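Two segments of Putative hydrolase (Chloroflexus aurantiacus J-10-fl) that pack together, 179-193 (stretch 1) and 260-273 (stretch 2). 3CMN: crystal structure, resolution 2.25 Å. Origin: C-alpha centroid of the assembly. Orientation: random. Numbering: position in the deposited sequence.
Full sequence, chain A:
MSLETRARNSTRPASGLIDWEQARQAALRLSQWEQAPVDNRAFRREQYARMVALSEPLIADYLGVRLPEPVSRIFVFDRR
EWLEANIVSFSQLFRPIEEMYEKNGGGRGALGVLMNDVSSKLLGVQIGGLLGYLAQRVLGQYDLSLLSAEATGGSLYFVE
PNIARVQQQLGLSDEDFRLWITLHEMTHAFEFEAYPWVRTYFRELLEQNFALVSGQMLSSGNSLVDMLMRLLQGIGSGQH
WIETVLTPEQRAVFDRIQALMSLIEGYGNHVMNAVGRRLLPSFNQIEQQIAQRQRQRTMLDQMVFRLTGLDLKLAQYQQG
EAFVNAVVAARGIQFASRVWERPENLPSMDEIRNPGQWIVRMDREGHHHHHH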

# COMPACT_ATOMS: atom_id res chain seq x y z
N LEU A 179 -3.05 7.41 -14.77
CA LEU A 179 -4.10 8.09 -14.03
C LEU A 179 -4.65 7.06 -13.06
O LEU A 179 -5.01 7.38 -11.94
CB LEU A 179 -5.22 8.59 -14.95
CG LEU A 179 -6.43 9.19 -14.19
CD1 LEU A 179 -5.95 10.37 -13.33
CD2 LEU A 179 -7.51 9.63 -15.17
N TRP A 180 -4.70 5.81 -13.52
CA TRP A 180 -5.18 4.71 -12.70
C TRP A 180 -4.28 4.60 -11.47
O TRP A 180 -4.76 4.46 -10.34
CB TRP A 180 -5.13 3.40 -13.50
CG TRP A 180 -5.57 2.20 -12.71
CD1 TRP A 180 -6.85 1.76 -12.53
CD2 TRP A 180 -4.73 1.30 -11.96
NE1 TRP A 180 -6.86 0.64 -11.73
CE2 TRP A 180 -5.57 0.34 -11.36
CE3 TRP A 180 -3.35 1.22 -11.74
CZ2 TRP A 180 -5.08 -0.70 -10.55
CZ3 TRP A 180 -2.86 0.19 -10.93
CH2 TRP A 180 -3.73 -0.75 -10.35
N ILE A 181 -2.98 4.68 -11.70
CA ILE A 181 -1.98 4.59 -10.65
C ILE A 181 -2.05 5.77 -9.69
O ILE A 181 -1.92 5.60 -8.48
CB ILE A 181 -0.57 4.51 -11.27
CG1 ILE A 181 -0.34 3.08 -11.76
CG2 ILE A 181 0.50 4.91 -10.25
CD1 ILE A 181 0.92 2.90 -12.54
N THR A 182 -2.25 6.95 -10.23
CA THR A 182 -2.34 8.14 -9.41
C THR A 182 -3.57 8.04 -8.50
O THR A 182 -3.50 8.35 -7.32
CB THR A 182 -2.43 9.40 -10.28
OG1 THR A 182 -1.21 9.52 -11.04
CG2 THR A 182 -2.63 10.64 -9.42
N LEU A 183 -4.69 7.59 -9.06
CA LEU A 183 -5.93 7.44 -8.31
C LEU A 183 -5.75 6.42 -7.20
O LEU A 183 -6.20 6.60 -6.07
CB LEU A 183 -7.05 6.99 -9.24
CG LEU A 183 -7.58 8.04 -10.20
CD1 LEU A 183 -8.58 7.41 -11.15
CD2 LEU A 183 -8.22 9.17 -9.41
N HIS A 184 -5.09 5.32 -7.53
CA HIS A 184 -4.83 4.27 -6.58
C HIS A 184 -3.94 4.84 -5.45
O HIS A 184 -4.18 4.62 -4.27
CB HIS A 184 -4.17 3.12 -7.32
CG HIS A 184 -3.83 1.96 -6.45
ND1 HIS A 184 -2.53 1.52 -6.28
CD2 HIS A 184 -4.61 1.13 -5.72
CE1 HIS A 184 -2.53 0.47 -5.48
NE2 HIS A 184 -3.77 0.21 -5.13
N GLU A 185 -2.94 5.60 -5.84
CA GLU A 185 -1.99 6.22 -4.92
C GLU A 185 -2.66 7.20 -3.96
O GLU A 185 -2.43 7.18 -2.74
CB GLU A 185 -0.93 6.97 -5.72
CG GLU A 185 0.43 7.01 -5.12
CD GLU A 185 1.24 5.79 -5.49
OE1 GLU A 185 0.88 4.69 -5.03
OE2 GLU A 185 2.23 5.96 -6.25
N MET A 186 -3.48 8.09 -4.52
CA MET A 186 -4.16 9.10 -3.73
C MET A 186 -5.16 8.44 -2.80
O MET A 186 -5.35 8.89 -1.66
CB MET A 186 -4.85 10.12 -4.63
CG MET A 186 -5.46 11.31 -3.90
SD MET A 186 -4.25 12.45 -3.28
CE MET A 186 -3.98 11.77 -1.75
N THR A 187 -5.80 7.38 -3.27
CA THR A 187 -6.77 6.70 -2.44
C THR A 187 -6.09 6.23 -1.15
O THR A 187 -6.57 6.52 -0.05
CB THR A 187 -7.42 5.50 -3.18
OG1 THR A 187 -8.14 5.99 -4.31
CG2 THR A 187 -8.40 4.77 -2.28
N HIS A 188 -4.97 5.54 -1.29
CA HIS A 188 -4.25 5.06 -0.13
C HIS A 188 -3.69 6.16 0.77
O HIS A 188 -3.53 5.97 1.97
CB HIS A 188 -3.14 4.10 -0.56
CG HIS A 188 -3.67 2.81 -1.11
ND1 HIS A 188 -3.12 1.59 -0.80
CD2 HIS A 188 -4.75 2.56 -1.88
CE1 HIS A 188 -3.84 0.63 -1.36
NE2 HIS A 188 -4.84 1.19 -2.02
N ALA A 189 -3.41 7.32 0.19
CA ALA A 189 -2.90 8.43 0.97
C ALA A 189 -4.02 8.88 1.90
O ALA A 189 -3.79 9.23 3.07
CB ALA A 189 -2.49 9.57 0.06
N PHE A 190 -5.24 8.88 1.37
CA PHE A 190 -6.42 9.25 2.14
C PHE A 190 -6.66 8.21 3.24
O PHE A 190 -6.82 8.55 4.41
CB PHE A 190 -7.65 9.34 1.23
CG PHE A 190 -7.91 10.72 0.65
CD1 PHE A 190 -7.11 11.22 -0.37
CD2 PHE A 190 -8.93 11.51 1.16
CE1 PHE A 190 -7.32 12.50 -0.89
CE2 PHE A 190 -9.17 12.81 0.65
CZ PHE A 190 -8.36 13.30 -0.37
N GLU A 191 -6.67 6.93 2.86
CA GLU A 191 -6.91 5.85 3.81
C GLU A 191 -5.90 5.84 4.95
O GLU A 191 -6.24 5.50 6.09
CB GLU A 191 -6.87 4.50 3.09
CG GLU A 191 -7.88 4.35 1.96
CD GLU A 191 -7.81 2.99 1.29
OE1 GLU A 191 -8.35 2.02 1.85
OE2 GLU A 191 -7.19 2.90 0.21
N PHE A 192 -4.66 6.23 4.66
CA PHE A 192 -3.62 6.26 5.68
C PHE A 192 -3.48 7.57 6.42
O PHE A 192 -2.95 7.59 7.53
CB PHE A 192 -2.25 5.91 5.08
CG PHE A 192 -2.01 4.44 4.90
CD1 PHE A 192 -2.27 3.82 3.69
CD2 PHE A 192 -1.55 3.67 5.96
CE1 PHE A 192 -2.09 2.46 3.53
CE2 PHE A 192 -1.36 2.29 5.81
CZ PHE A 192 -1.63 1.69 4.59
N GLU A 193 -3.96 8.66 5.82
CA GLU A 193 -3.80 9.97 6.44
C GLU A 193 -5.06 10.78 6.73
O GLU A 193 -5.04 11.66 7.58
CB GLU A 193 -2.84 10.81 5.59
CG GLU A 193 -1.52 10.09 5.32
CD GLU A 193 -0.71 10.73 4.20
OE1 GLU A 193 -1.27 10.90 3.10
OE2 GLU A 193 0.48 11.04 4.41
N LEU A 260 -7.02 -5.19 8.77
CA LEU A 260 -6.80 -3.78 8.41
C LEU A 260 -6.26 -3.69 6.98
O LEU A 260 -6.77 -2.94 6.16
CB LEU A 260 -5.79 -3.13 9.39
CG LEU A 260 -5.23 -1.75 9.01
CD1 LEU A 260 -6.34 -0.68 9.10
CD2 LEU A 260 -4.07 -1.38 9.95
N MET A 261 -5.23 -4.48 6.68
CA MET A 261 -4.65 -4.48 5.35
C MET A 261 -5.73 -4.83 4.31
O MET A 261 -5.79 -4.23 3.24
CB MET A 261 -3.48 -5.47 5.29
CG MET A 261 -2.09 -4.81 5.37
SD MET A 261 -1.84 -3.61 6.71
CE MET A 261 -2.14 -2.07 5.85
N SER A 262 -6.58 -5.79 4.64
CA SER A 262 -7.66 -6.20 3.74
C SER A 262 -8.67 -5.09 3.46
O SER A 262 -9.04 -4.84 2.31
CB SER A 262 -8.37 -7.41 4.33
OG SER A 262 -9.42 -7.81 3.47
N LEU A 263 -9.12 -4.41 4.51
CA LEU A 263 -10.08 -3.32 4.36
C LEU A 263 -9.46 -2.17 3.55
O LEU A 263 -10.09 -1.58 2.67
CB LEU A 263 -10.51 -2.80 5.73
CG LEU A 263 -11.45 -1.61 5.56
CD1 LEU A 263 -12.85 -2.14 5.33
CD2 LEU A 263 -11.40 -0.72 6.77
N ILE A 264 -8.22 -1.84 3.89
CA ILE A 264 -7.52 -0.78 3.19
C ILE A 264 -7.51 -1.06 1.67
O ILE A 264 -7.77 -0.15 0.88
CB ILE A 264 -6.08 -0.62 3.74
CG1 ILE A 264 -6.14 0.04 5.13
CG2 ILE A 264 -5.22 0.19 2.79
CD1 ILE A 264 -4.80 0.31 5.77
N GLU A 265 -7.23 -2.31 1.28
CA GLU A 265 -7.20 -2.68 -0.14
C GLU A 265 -8.60 -2.72 -0.74
O GLU A 265 -8.84 -2.17 -1.82
CB GLU A 265 -6.53 -4.05 -0.34
CG GLU A 265 -5.04 -4.06 -0.05
CD GLU A 265 -4.28 -3.05 -0.90
OE1 GLU A 265 -4.34 -3.15 -2.14
OE2 GLU A 265 -3.61 -2.17 -0.31
N GLY A 266 -9.52 -3.38 -0.04
CA GLY A 266 -10.89 -3.49 -0.50
C GLY A 266 -11.60 -2.16 -0.58
O GLY A 266 -12.30 -1.88 -1.56
N TYR A 267 -11.43 -1.32 0.43
CA TYR A 267 -12.08 -0.02 0.40
C TYR A 267 -11.43 0.81 -0.70
O TYR A 267 -12.10 1.58 -1.39
CB TYR A 267 -11.92 0.71 1.74
CG TYR A 267 -13.09 1.61 2.04
CD1 TYR A 267 -14.12 1.19 2.87
CD2 TYR A 267 -13.19 2.88 1.45
CE1 TYR A 267 -15.22 1.99 3.13
CE2 TYR A 267 -14.29 3.70 1.71
CZ TYR A 267 -15.31 3.24 2.55
OH TYR A 267 -16.42 4.02 2.83
N GLY A 268 -10.11 0.66 -0.84
CA GLY A 268 -9.40 1.40 -1.86
C GLY A 268 -9.81 0.95 -3.25
O GLY A 268 -9.93 1.77 -4.16
N ASN A 269 -10.04 -0.35 -3.41
CA ASN A 269 -10.45 -0.88 -4.71
C ASN A 269 -11.90 -0.49 -5.01
O ASN A 269 -12.32 -0.50 -6.16
CB ASN A 269 -10.31 -2.41 -4.76
CG ASN A 269 -8.85 -2.86 -4.86
OD1 ASN A 269 -8.03 -2.23 -5.54
ND2 ASN A 269 -8.52 -3.98 -4.20
N HIS A 270 -12.65 -0.14 -3.97
CA HIS A 270 -14.03 0.25 -4.15
C HIS A 270 -14.10 1.69 -4.65
O HIS A 270 -14.92 2.03 -5.51
CB HIS A 270 -14.80 0.15 -2.84
CG HIS A 270 -16.24 0.54 -2.98
ND1 HIS A 270 -17.20 -0.31 -3.48
CD2 HIS A 270 -16.87 1.72 -2.75
CE1 HIS A 270 -18.36 0.32 -3.55
NE2 HIS A 270 -18.18 1.56 -3.11
N VAL A 271 -13.25 2.54 -4.09
CA VAL A 271 -13.20 3.93 -4.49
C VAL A 271 -12.70 4.00 -5.94
O VAL A 271 -13.07 4.89 -6.69
CB VAL A 271 -12.25 4.73 -3.56
CG1 VAL A 271 -12.28 6.20 -3.92
CG2 VAL A 271 -12.68 4.55 -2.10
N MET A 272 -11.85 3.04 -6.32
CA MET A 272 -11.32 2.99 -7.68
C MET A 272 -12.47 2.81 -8.68
O MET A 272 -12.57 3.53 -9.67
CB MET A 272 -10.32 1.84 -7.81
CG MET A 272 -8.93 2.16 -7.28
SD MET A 272 -8.32 3.72 -7.95
CE MET A 272 -8.26 3.32 -9.75
N ASN A 273 -13.33 1.83 -8.40
CA ASN A 273 -14.48 1.55 -9.25
C ASN A 273 -15.43 2.73 -9.39
O ASN A 273 -15.98 2.97 -10.46
CB ASN A 273 -15.26 0.37 -8.68
CG ASN A 273 -14.61 -0.95 -8.97
OD1 ASN A 273 -14.65 -1.44 -10.10
ND2 ASN A 273 -14.00 -1.55 -7.95

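Where helices pack, a residue without a side chain can leave room for the side chains of the partner, and this pair from a putative hydrolase is a compact example. Both stretches are helical throughout, their N-to-C directions differ by 132°, and their axes approach to 9.5 Å. The backbones come nearest at Thr187 and Gly268, whose CA atoms lie 5.9 Å apart; on the two sides of this point, CA of His184 pairs with CA of Met272 and CA of Glu191 with CA of Ile264, each at 6.7 Å.

The bare surface of Gly268 leaves room for the side chains of Thr187 and Glu191. Thr187 CG2 rests 3.5 Å from Gly268 CA, and Glu191 OE2 lies 3.4 Å from the same atom. A CB on Gly268 would point toward the first helix and fall 2.6 Å from Glu191 OE2, a clash. Thr187 turns its hydroxyl back to its own helix, where OG1 donates a hydrogen bond to Leu183 O at 2.7 Å, while its methyl packs against the glycine.

Toward one end of the contact, Met272 acts as a knob in a hole formed by Trp180, Leu183, His184 and Thr187. Its CE reaches Trp180 CD1 at 3.5 Å, and its SD lies 3.7 Å from Leu183 CB. Met272 is the residue with the largest area covered by the other helix.

Toward the other end, apolar and polar contacts lie side by side. Phe192 CZ meets Ile264 CD1 at 3.7 Å and Met261 CE at 4.0 Å. Glu191 OE1 comes within 2.4 Å of Ile264 O, a separation so short that the carboxyl group probably carries a proton and donates it, although the geometry does not settle this. Nearby, Glu265 OE2 approaches the edge of the His188 ring, 3.0 Å from CE1. Glu265 starts out pointing away, but its side chain bends back to reach the imidazole.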